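Local coordinates for TRAP dicarboxylate transporter, DctP subunit (Ochrobactrum anthropi, PDB 4P47), which probably binds a small organic solute in the periplasm and delivers it to a TRAP-type membrane transporter, at residues L98-V108 with L132-L141; F112-V123 with L327-N338. One frame throughout, in Å; residues are numbered along the deposited sequence. Where two conformers were deposited one is given.

Overall arrangement
Along the chain the two contacts interleave: residues 98-108 come first, then 112-123, then 132-141, and residues 327-338 follow nearly 190 residues later. Their centres lie about 21 Å apart, each about 15 Å from the centre of the chain, and they meet where the backbone oxygen of Ala107 packs on a methyl of Leu113. Helix 117-125 gives most of one side of contact 2; helix 127-133, directly after it, leads into the second segment of contact 1. Helix 321-336 supplies the second side of contact 2 and also reaches contact 1 through Thr323. The C-terminal helix of this family 7 solute-binding protein is thereby packed onto the region that follows strand 90-94.

Contact 1: residues L98-V108 with L132-L141; sequences LSSTVKAFEAV and LMKRLPDTGL
Leu98 lays CD2 against CD2 of Leu136, 3.8 Å away, and near CD1 of Leu141; Leu98 also touches Leu80 of helix 76-85 and Ile241 and Met243 of strand 229-245. Next comes Thr101, whose methyl CG2 packs on CB and OG1 of Thr139, while that OG1 spends its proton on O of Leu136 at 2.8 Å, in the carbonyl plane and on a lone pair. Val102 spreads its methyls: CG1, anti to the backbone N (chi1 169°), rests on CB of Arg135, and CG2 meets CG2 of Thr139 at 3.7 Å. CB of Ala104 touches CD2 of Leu132 at 3.6 Å and lies over one face of the Arg135 guanidinium. Over one face of the Phe105 ring sits Leu132 CB in a CH-pi contact, 4.0 Å from the centroid, while CD1 of Leu98, from Phe105's own segment, covers the opposite face toward the rim; Leu136 CD2 comes up obliquely to CE1 of Phe105 at 3.9 Å. Val108 closes the row, CG1 to CD1 of Leu132. The loop after strand 90-94 thus packs on the end of helix 127-133 and the turn into strand 141-156. Apolar carbon joins the segments almost wholly, with a ring face, a guanidinium face and backbone carbonyls alongside, and the contact depends on shape and burial rather than directional polar bonds, Arg135 lending largely its aliphatic stem.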
loop_
_atom_site.group_PDB
_atom_site.type_symbol
_atom_site.label_atom_id
_atom_site.label_comp_id
_atom_site.label_asym_id
_atom_site.label_seq_id
_atom_site.Cartn_x
_atom_site.Cartn_y
_atom_site.Cartn_z
ATOM N N LEU A 98 -3.506 5.878 -8.131
ATOM C CA LEU A 98 -4.597 6.740 -8.572
ATOM C C LEU A 98 -4.223 8.199 -8.753
ATOM O O LEU A 98 -4.978 8.939 -9.376
ATOM C CB LEU A 98 -5.770 6.661 -7.601
ATOM C CG LEU A 98 -6.633 5.430 -7.825
ATOM C CD1 LEU A 98 -7.433 5.076 -6.597
ATOM C CD2 LEU A 98 -7.565 5.637 -9.013
ATOM N N SER A 99 -3.087 8.633 -8.215
ATOM C CA SER A 99 -2.807 10.069 -8.147
ATOM C C SER A 99 -2.840 10.779 -9.509
ATOM O O SER A 99 -3.174 11.964 -9.572
ATOM C CB SER A 99 -1.484 10.345 -7.431
ATOM O OG SER A 99 -0.378 9.834 -8.153
ATOM N N SER A 100 -2.497 10.083 -10.592
ATOM C CA SER A 100 -2.559 10.717 -11.921
ATOM C C SER A 100 -3.994 10.742 -12.475
ATOM O O SER A 100 -4.254 11.309 -13.552
ATOM C CB SER A 100 -1.595 10.043 -12.893
ATOM O OG SER A 100 -1.950 8.710 -13.130
ATOM N N THR A 101 -4.915 10.126 -11.737
ATOM C CA THR A 101 -6.343 10.170 -12.031
ATOM C C THR A 101 -7.066 11.173 -11.114
ATOM O O THR A 101 -7.895 11.979 -11.566
ATOM C CB THR A 101 -6.953 8.759 -11.868
ATOM O OG1 THR A 101 -6.351 7.866 -12.816
ATOM C CG2 THR A 101 -8.444 8.797 -12.107
ATOM N N VAL A 102 -6.743 11.124 -9.827
ATOM C CA VAL A 102 -7.287 12.018 -8.822
ATOM C C VAL A 102 -6.113 12.386 -7.924
ATOM O O VAL A 102 -5.634 11.559 -7.154
ATOM C CB VAL A 102 -8.402 11.332 -8.001
ATOM C CG1 VAL A 102 -8.783 12.165 -6.783
ATOM C CG2 VAL A 102 -9.606 11.053 -8.882
ATOM N N LYS A 103 -5.628 13.615 -8.034
ATOM C CA LYS A 103 -4.389 14.000 -7.362
ATOM C C LYS A 103 -4.403 13.843 -5.844
ATOM O O LYS A 103 -3.346 13.608 -5.233
ATOM C CB LYS A 103 -4.047 15.452 -7.709
ATOM C CG LYS A 103 -3.041 15.562 -8.815
ATOM C CD LYS A 103 -1.669 15.081 -8.355
ATOM C CE LYS A 103 -0.833 14.653 -9.540
ATOM N NZ LYS A 103 -0.987 15.577 -10.702
ATOM N N ALA A 104 -5.575 13.973 -5.236
ATOM C CA ALA A 104 -5.682 13.845 -3.795
ATOM C C ALA A 104 -5.146 12.491 -3.316
ATOM O O ALA A 104 -4.689 12.414 -2.177
ATOM C CB ALA A 104 -7.122 14.066 -3.344
ATOM N N PHE A 105 -5.230 11.456 -4.149
ATOM C CA PHE A 105 -4.733 10.145 -3.744
ATOM C C PHE A 105 -3.223 10.130 -3.491
ATOM O O PHE A 105 -2.731 9.201 -2.852
ATOM C CB PHE A 105 -5.130 9.072 -4.747
ATOM C CG PHE A 105 -6.495 8.506 -4.504
ATOM C CD1 PHE A 105 -7.623 9.106 -5.050
ATOM C CD2 PHE A 105 -6.660 7.392 -3.721
ATOM C CE1 PHE A 105 -8.888 8.588 -4.818
ATOM C CE2 PHE A 105 -7.938 6.876 -3.491
ATOM C CZ PHE A 105 -9.046 7.484 -4.048
ATOM N N GLU A 106 -2.476 11.132 -3.938
ATOM C CA GLU A 106 -1.061 11.219 -3.581
ATOM C C GLU A 106 -0.867 11.306 -2.084
ATOM O O GLU A 106 0.203 10.951 -1.572
ATOM C CB GLU A 106 -0.435 12.413 -4.289
ATOM C CG GLU A 106 1.043 12.605 -4.088
ATOM C CD GLU A 106 1.580 13.708 -4.966
ATOM O OE1 GLU A 106 1.232 14.889 -4.713
ATOM O OE2 GLU A 106 2.328 13.400 -5.903
ATOM N N ALA A 107 -1.909 11.711 -1.365
ATOM C CA ALA A 107 -1.813 11.778 0.086
ATOM C C ALA A 107 -1.432 10.416 0.699
ATOM O O ALA A 107 -0.766 10.367 1.731
ATOM C CB ALA A 107 -3.122 12.303 0.719
ATOM N N VAL A 108 -1.857 9.305 0.097
ATOM C CA VAL A 108 -1.571 8.004 0.716
ATOM C C VAL A 108 -0.106 7.614 0.599
ATOM O O VAL A 108 0.343 6.711 1.291
ATOM C CB VAL A 108 -2.449 6.850 0.175
ATOM C CG1 VAL A 108 -3.935 7.189 0.284
ATOM C CG2 VAL A 108 -2.082 6.441 -1.241
ATOM N N LEU A 132 -11.570 10.435 -0.060
ATOM C CA LEU A 132 -10.830 10.165 -1.274
ATOM C C LEU A 132 -11.717 9.406 -2.259
ATOM O O LEU A 132 -11.772 9.749 -3.439
ATOM C CB LEU A 132 -9.563 9.354 -0.988
ATOM C CG LEU A 132 -8.391 10.119 -0.363
ATOM C CD1 LEU A 132 -7.265 9.172 -0.052
ATOM C CD2 LEU A 132 -7.921 11.221 -1.296
ATOM N N MET A 133 -12.399 8.368 -1.788
ATOM C CA MET A 133 -13.232 7.549 -2.680
ATOM C C MET A 133 -14.349 8.326 -3.343
ATOM O O MET A 133 -14.758 8.016 -4.449
ATOM C CB MET A 133 -13.805 6.347 -1.925
ATOM C CG MET A 133 -12.750 5.337 -1.577
ATOM S SD MET A 133 -13.403 3.753 -1.076
ATOM C CE MET A 133 -14.434 4.234 0.295
ATOM N N LYS A 134 -14.853 9.351 -2.672
ATOM C CA LYS A 134 -15.893 10.182 -3.258
ATOM C C LYS A 134 -15.474 10.894 -4.540
ATOM O O LYS A 134 -16.307 11.307 -5.333
ATOM C CB LYS A 134 -16.404 11.186 -2.220
ATOM C CG LYS A 134 -17.195 10.493 -1.120
ATOM C CD LYS A 134 -18.303 11.359 -0.538
ATOM C CE LYS A 134 -17.836 12.135 0.671
ATOM N NZ LYS A 134 -18.993 12.784 1.369
ATOM N N ARG A 135 -14.168 11.009 -4.754
ATOM C CA ARG A 135 -13.623 11.658 -5.929
ATOM C C ARG A 135 -13.566 10.732 -7.152
ATOM O O ARG A 135 -13.253 11.174 -8.265
ATOM C CB ARG A 135 -12.211 12.189 -5.607
ATOM C CG ARG A 135 -12.197 13.187 -4.441
ATOM C CD ARG A 135 -10.782 13.527 -3.916
ATOM N NE ARG A 135 -10.860 14.450 -2.778
ATOM C CZ ARG A 135 -10.884 15.776 -2.892
ATOM N NH1 ARG A 135 -10.815 16.342 -4.089
ATOM N NH2 ARG A 135 -10.983 16.538 -1.810
ATOM N N LEU A 136 -13.870 9.448 -6.969
ATOM C CA LEU A 136 -13.671 8.474 -8.036
ATOM C C LEU A 136 -14.765 8.440 -9.110
ATOM O O LEU A 136 -14.438 8.238 -10.274
ATOM C CB LEU A 136 -13.416 7.070 -7.453
ATOM C CG LEU A 136 -12.053 6.948 -6.764
ATOM C CD1 LEU A 136 -11.989 5.612 -6.021
ATOM C CD2 LEU A 136 -10.898 7.064 -7.738
ATOM N N PRO A 137 -16.053 8.566 -8.727
ATOM C CA PRO A 137 -17.110 8.366 -9.732
ATOM C C PRO A 137 -16.980 9.255 -10.972
ATOM O O PRO A 137 -17.200 8.777 -12.084
ATOM C CB PRO A 137 -18.388 8.630 -8.941
ATOM C CG PRO A 137 -18.036 8.163 -7.563
ATOM C CD PRO A 137 -16.618 8.608 -7.363
ATOM N N ASP A 138 -16.558 10.502 -10.800
ATOM C CA ASP A 138 -16.412 11.395 -11.954
ATOM C C ASP A 138 -15.353 10.913 -12.939
ATOM O O ASP A 138 -15.341 11.333 -14.092
ATOM C CB ASP A 138 -16.105 12.826 -11.509
ATOM C CG ASP A 138 -17.306 13.514 -10.894
ATOM O OD1 ASP A 138 -18.433 13.001 -11.052
ATOM O OD2 ASP A 138 -17.105 14.566 -10.255
ATOM N N THR A 139 -14.465 10.030 -12.491
ATOM C CA THR A 139 -13.422 9.480 -13.352
ATOM C C THR A 139 -13.773 8.095 -13.900
ATOM O O THR A 139 -12.916 7.468 -14.539
ATOM C CB THR A 139 -12.058 9.395 -12.628
ATOM O OG1 THR A 139 -12.070 8.323 -11.670
ATOM C CG2 THR A 139 -11.718 10.695 -11.918
ATOM N N GLY A 140 -14.981 7.607 -13.642
ATOM C CA GLY A 140 -15.411 6.315 -14.135
ATOM C C GLY A 140 -15.078 5.130 -13.240
ATOM O O GLY A 140 -15.145 3.986 -13.700
ATOM N N LEU A 141 -14.789 5.394 -11.972
ATOM C CA LEU A 141 -14.371 4.375 -10.994
ATOM C C LEU A 141 -15.227 4.468 -9.739
ATOM O O LEU A 141 -15.606 5.559 -9.334
ATOM C CB LEU A 141 -12.908 4.602 -10.628
ATOM C CG LEU A 141 -11.925 4.436 -11.790
ATOM C CD1 LEU A 141 -10.578 5.011 -11.429
ATOM C CD2 LEU A 141 -11.788 2.949 -12.189
#

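Contact 2: residues F112-V123 with L327-N338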
loop_
_atom_site.group_PDB
_atom_site.type_symbol
_atom_site.label_atom_id
_atom_site.label_comp_id
_atom_site.label_asym_id
_atom_site.label_seq_id
_atom_site.Cartn_x
_atom_site.Cartn_y
_atom_site.Cartn_z
ATOM N N PHE A 112 5.698 8.514 6.662
ATOM C CA PHE A 112 5.576 8.319 8.101
ATOM C C PHE A 112 4.173 8.599 8.653
ATOM O O PHE A 112 4.020 9.050 9.795
ATOM C CB PHE A 112 6.626 9.160 8.856
ATOM C CG PHE A 112 8.044 8.892 8.426
ATOM C CD1 PHE A 112 8.671 7.689 8.732
ATOM C CD2 PHE A 112 8.761 9.836 7.710
ATOM C CE1 PHE A 112 9.968 7.449 8.338
ATOM C CE2 PHE A 112 10.070 9.593 7.325
ATOM C CZ PHE A 112 10.670 8.384 7.637
ATOM N N LEU A 113 3.135 8.289 7.881
ATOM C CA LEU A 113 1.757 8.495 8.356
ATOM C C LEU A 113 1.422 7.567 9.524
ATOM O O LEU A 113 0.895 8.018 10.541
ATOM C CB LEU A 113 0.735 8.249 7.234
ATOM C CG LEU A 113 0.899 9.122 5.987
ATOM C CD1 LEU A 113 -0.187 8.813 4.964
ATOM C CD2 LEU A 113 0.885 10.618 6.309
ATOM N N PHE A 114 1.700 6.268 9.371
ATOM C CA PHE A 114 1.238 5.267 10.320
ATOM C C PHE A 114 2.384 4.463 10.893
ATOM O O PHE A 114 3.358 4.170 10.182
ATOM C CB PHE A 114 0.259 4.294 9.638
ATOM C CG PHE A 114 -0.756 4.957 8.773
ATOM C CD1 PHE A 114 -1.640 5.884 9.300
ATOM C CD2 PHE A 114 -0.869 4.621 7.429
ATOM C CE1 PHE A 114 -2.575 6.495 8.498
ATOM C CE2 PHE A 114 -1.810 5.219 6.626
ATOM C CZ PHE A 114 -2.673 6.165 7.166
ATOM N N ASN A 115 2.248 4.061 12.154
ATOM C CA ASN A 115 3.253 3.228 12.803
ATOM C C ASN A 115 2.824 1.758 12.918
ATOM O O ASN A 115 3.621 0.896 13.285
ATOM C CB ASN A 115 3.612 3.815 14.179
ATOM C CG ASN A 115 4.222 5.225 14.083
ATOM O OD1 ASN A 115 4.080 5.913 13.066
ATOM N ND2 ASN A 115 4.899 5.656 15.148
ATOM N N SER A 116 1.563 1.479 12.577
ATOM C CA SER A 116 1.012 0.138 12.645
ATOM C C SER A 116 -0.180 -0.017 11.709
ATOM O O SER A 116 -0.818 0.968 11.312
ATOM C CB SER A 116 0.531 -0.174 14.066
ATOM O OG SER A 116 -0.613 0.594 14.391
ATOM N N GLY A 117 -0.492 -1.266 11.409
ATOM C CA GLY A 117 -1.660 -1.600 10.604
ATOM C C GLY A 117 -2.955 -1.101 11.218
ATOM O O GLY A 117 -3.847 -0.637 10.516
ATOM N N GLU A 118 -3.050 -1.194 12.542
ATOM C CA GLU A 118 -4.220 -0.749 13.280
ATOM C C GLU A 118 -4.477 0.737 13.067
ATOM O O GLU A 118 -5.609 1.159 12.839
ATOM C CB GLU A 118 -3.994 -1.048 14.770
ATOM C CG GLU A 118 -5.086 -0.574 15.708
ATOM C CD GLU A 118 -4.836 0.820 16.249
ATOM O OE1 GLU A 118 -3.659 1.221 16.374
ATOM O OE2 GLU A 118 -5.824 1.514 16.560
ATOM N N GLU A 119 -3.414 1.528 13.142
ATOM C CA GLU A 119 -3.526 2.952 12.857
ATOM C C GLU A 119 -3.960 3.180 11.419
ATOM O O GLU A 119 -4.832 3.992 11.153
ATOM C CB GLU A 119 -2.203 3.688 13.093
ATOM C CG GLU A 119 -1.795 3.830 14.541
ATOM C CD GLU A 119 -0.560 4.709 14.715
ATOM O OE1 GLU A 119 0.079 5.073 13.701
ATOM O OE2 GLU A 119 -0.235 5.048 15.872
ATOM N N ALA A 120 -3.337 2.471 10.484
ATOM C CA ALA A 120 -3.691 2.620 9.074
ATOM C C ALA A 120 -5.171 2.330 8.842
ATOM O O ALA A 120 -5.842 3.061 8.127
ATOM C CB ALA A 120 -2.830 1.717 8.183
ATOM N N ASP A 121 -5.690 1.254 9.434
ATOM C CA ASP A 121 -7.090 0.888 9.236
ATOM C C ASP A 121 -8.015 2.001 9.715
ATOM O O ASP A 121 -9.019 2.298 9.075
ATOM C CB ASP A 121 -7.453 -0.374 10.034
ATOM C CG ASP A 121 -6.717 -1.606 9.576
ATOM O OD1 ASP A 121 -6.056 -1.575 8.512
ATOM O OD2 ASP A 121 -6.832 -2.636 10.297
ATOM N N LYS A 122 -7.707 2.569 10.873
ATOM C CA LYS A 122 -8.544 3.614 11.459
ATOM C C LYS A 122 -8.660 4.777 10.483
ATOM O O LYS A 122 -9.750 5.308 10.239
ATOM C CB LYS A 122 -7.957 4.124 12.782
ATOM C CG LYS A 122 -8.079 3.189 13.976
ATOM C CD LYS A 122 -7.182 3.676 15.123
ATOM C CE LYS A 122 -7.755 3.317 16.485
ATOM N NZ LYS A 122 -6.774 3.581 17.580
ATOM N N VAL A 123 -7.529 5.187 9.930
ATOM C CA VAL A 123 -7.508 6.359 9.072
ATOM C C VAL A 123 -8.058 6.029 7.674
ATOM O O VAL A 123 -8.853 6.786 7.120
ATOM C CB VAL A 123 -6.107 6.992 9.028
ATOM C CG1 VAL A 123 -6.076 8.174 8.078
ATOM C CG2 VAL A 123 -5.698 7.442 10.418
ATOM N N LEU A 327 -6.362 14.862 7.045
ATOM C CA LEU A 327 -5.414 13.792 7.330
ATOM C C LEU A 327 -4.589 14.115 8.577
ATOM O O LEU A 327 -4.478 13.297 9.499
ATOM C CB LEU A 327 -4.509 13.590 6.120
ATOM C CG LEU A 327 -3.393 12.562 6.274
ATOM C CD1 LEU A 327 -3.964 11.184 6.616
ATOM C CD2 LEU A 327 -2.562 12.500 5.018
ATOM N N PHE A 328 -4.043 15.318 8.647
ATOM C CA PHE A 328 -3.213 15.678 9.795
ATOM C C PHE A 328 -3.977 15.619 11.118
ATOM O O PHE A 328 -3.420 15.194 12.134
ATOM C CB PHE A 328 -2.567 17.043 9.577
ATOM C CG PHE A 328 -1.426 17.015 8.599
ATOM C CD1 PHE A 328 -1.158 15.873 7.853
ATOM C CD2 PHE A 328 -0.611 18.123 8.433
ATOM C CE1 PHE A 328 -0.109 15.843 6.961
ATOM C CE2 PHE A 328 0.443 18.098 7.539
ATOM C CZ PHE A 328 0.694 16.962 6.808
ATOM N N ALA A 329 -5.248 16.010 11.107
ATOM C CA ALA A 329 -6.102 15.877 12.292
ATOM C C ALA A 329 -6.312 14.414 12.706
ATOM O O ALA A 329 -6.198 14.052 13.893
ATOM C CB ALA A 329 -7.448 16.559 12.037
ATOM N N GLU A 330 -6.626 13.562 11.737
ATOM C CA GLU A 330 -6.796 12.135 12.010
ATOM C C GLU A 330 -5.499 11.541 12.590
ATOM O O GLU A 330 -5.557 10.721 13.505
ATOM C CB GLU A 330 -7.239 11.389 10.748
ATOM C CG GLU A 330 -8.613 11.816 10.187
ATOM C CD GLU A 330 -9.789 11.386 11.044
ATOM O OE1 GLU A 330 -9.589 10.533 11.936
ATOM O OE2 GLU A 330 -10.914 11.901 10.817
ATOM N N LEU A 331 -4.340 11.958 12.080
ATOM C CA LEU A 331 -3.057 11.457 12.577
ATOM C C LEU A 331 -2.740 11.927 13.998
ATOM O O LEU A 331 -2.215 11.151 14.795
ATOM C CB LEU A 331 -1.920 11.844 11.621
ATOM C CG LEU A 331 -2.073 11.235 10.221
ATOM C CD1 LEU A 331 -1.014 11.790 9.296
ATOM C CD2 LEU A 331 -2.010 9.724 10.277
ATOM N N LYS A 332 -3.045 13.180 14.324
ATOM C CA LYS A 332 -2.865 13.641 15.702
ATOM C C LYS A 332 -3.721 12.810 16.661
ATOM O O LYS A 332 -3.259 12.404 17.736
ATOM C CB LYS A 332 -3.203 15.128 15.830
ATOM C CG LYS A 332 -2.100 16.055 15.364
ATOM C CD LYS A 332 -2.427 17.515 15.649
ATOM C CE LYS A 332 -1.501 18.447 14.879
ATOM N NZ LYS A 332 -1.742 18.392 13.402
ATOM N N LYS A 333 -4.960 12.543 16.263
ATOM C CA LYS A 333 -5.864 11.725 17.062
ATOM C C LYS A 333 -5.296 10.320 17.306
ATOM O O LYS A 333 -5.232 9.848 18.444
ATOM C CB LYS A 333 -7.239 11.620 16.380
ATOM C CG LYS A 333 -8.226 10.744 17.148
ATOM C CD LYS A 333 -9.469 10.444 16.332
ATOM C CE LYS A 333 -9.179 9.436 15.234
ATOM N NZ LYS A 333 -10.415 8.714 14.825
ATOM N N VAL A 334 -4.881 9.640 16.248
ATOM C CA VAL A 334 -4.473 8.253 16.418
ATOM C C VAL A 334 -3.145 8.167 17.160
ATOM O O VAL A 334 -2.909 7.219 17.911
ATOM C CB VAL A 334 -4.413 7.478 15.078
ATOM C CG1 VAL A 334 -5.768 7.522 14.381
ATOM C CG2 VAL A 334 -3.312 8.015 14.177
ATOM N N ARG A 335 -2.283 9.158 16.974
ATOM C CA ARG A 335 -0.994 9.151 17.650
ATOM C C ARG A 335 -1.161 9.361 19.154
ATOM O O ARG A 335 -0.324 8.937 19.948
ATOM C CB ARG A 335 -0.072 10.206 17.051
ATOM C CG ARG A 335 0.499 9.770 15.710
ATOM C CD ARG A 335 1.169 10.887 14.944
ATOM N NE ARG A 335 1.468 10.428 13.583
ATOM C CZ ARG A 335 1.759 11.216 12.558
ATOM N NH1 ARG A 335 1.829 12.532 12.703
ATOM N NH2 ARG A 335 1.990 10.678 11.367
ATOM N N GLY A 336 -2.251 10.010 19.542
ATOM C CA GLY A 336 -2.556 10.197 20.950
ATOM C C GLY A 336 -3.152 8.958 21.588
ATOM O O GLY A 336 -3.183 8.839 22.816
ATOM N N GLU A 337 -3.635 8.034 20.762
ATOM C CA GLU A 337 -4.224 6.794 21.262
ATOM C C GLU A 337 -3.147 5.744 21.495
ATOM O O GLU A 337 -3.412 4.691 22.081
ATOM C CB GLU A 337 -5.278 6.265 20.283
ATOM C CG GLU A 337 -6.539 7.126 20.238
ATOM C CD GLU A 337 -7.462 6.797 19.071
ATOM O OE1 GLU A 337 -7.086 5.978 18.206
ATOM O OE2 GLU A 337 -8.573 7.364 19.023
ATOM N N ASN A 338 -1.933 6.034 21.034
ATOM C CA ASN A 338 -0.839 5.088 21.152
ATOM C C ASN A 338 -0.469 4.879 22.619
ATOM O O ASN A 338 -0.163 5.837 23.339
ATOM C CB ASN A 338 0.368 5.565 20.345
ATOM C CG ASN A 338 1.434 4.501 20.206
ATOM O OD1 ASN A 338 1.558 3.614 21.050
ATOM N ND2 ASN A 338 2.218 4.587 19.135
HETATM O O HOH W 1 1.821 7.500 13.325
HETATM O O HOH W 2 -1.858 4.808 17.791
HETATM O O HOH W 3 -10.439 8.029 10.956
#
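Val123 points into helix 327-336 among Leu327, Glu330, Leu331 and Val334; its CG1 meets CD1 of Leu327 and its CG2 meets CG1 of Val334, each at 4.0 Å and crossing at about a right angle. Leu331 divides its methyls, CD1 going to CD2 of Leu113 (3.7 Å) and CD2 to the Phe114 ring. Arg335, extended from CG to NE, lays its guanidinium over CB of Leu331, one turn back. Its NH2 donates to O of Leu113 at 3.0 Å, from above the carbonyl plane and bent to 148°, while NE donates to a water lying 3.0 Å from the same oxygen. With only an alanine's methyl at this position, the Leu113 carbonyl would probably lose its arginine donor, the water its NE partner and Leu331 its flat cover. Lys122 and Glu337 approach from opposite directions in a salt-bridge network with Glu118, NZ to Glu337 OE1 modelled at a doubtfully short 2.5 Å. Glu119 OE1 accepts from Asn115 N at 2.8 Å; OE2 reaches O of Val334 through a water. The N-cap Ser116 accepts from Glu119 N. The axes of helix pieces 117-123 and 327-336 approach to 10.4 Å at 140°, a roughly antiparallel pair in which Val123 is a single knob in a four-residue hole.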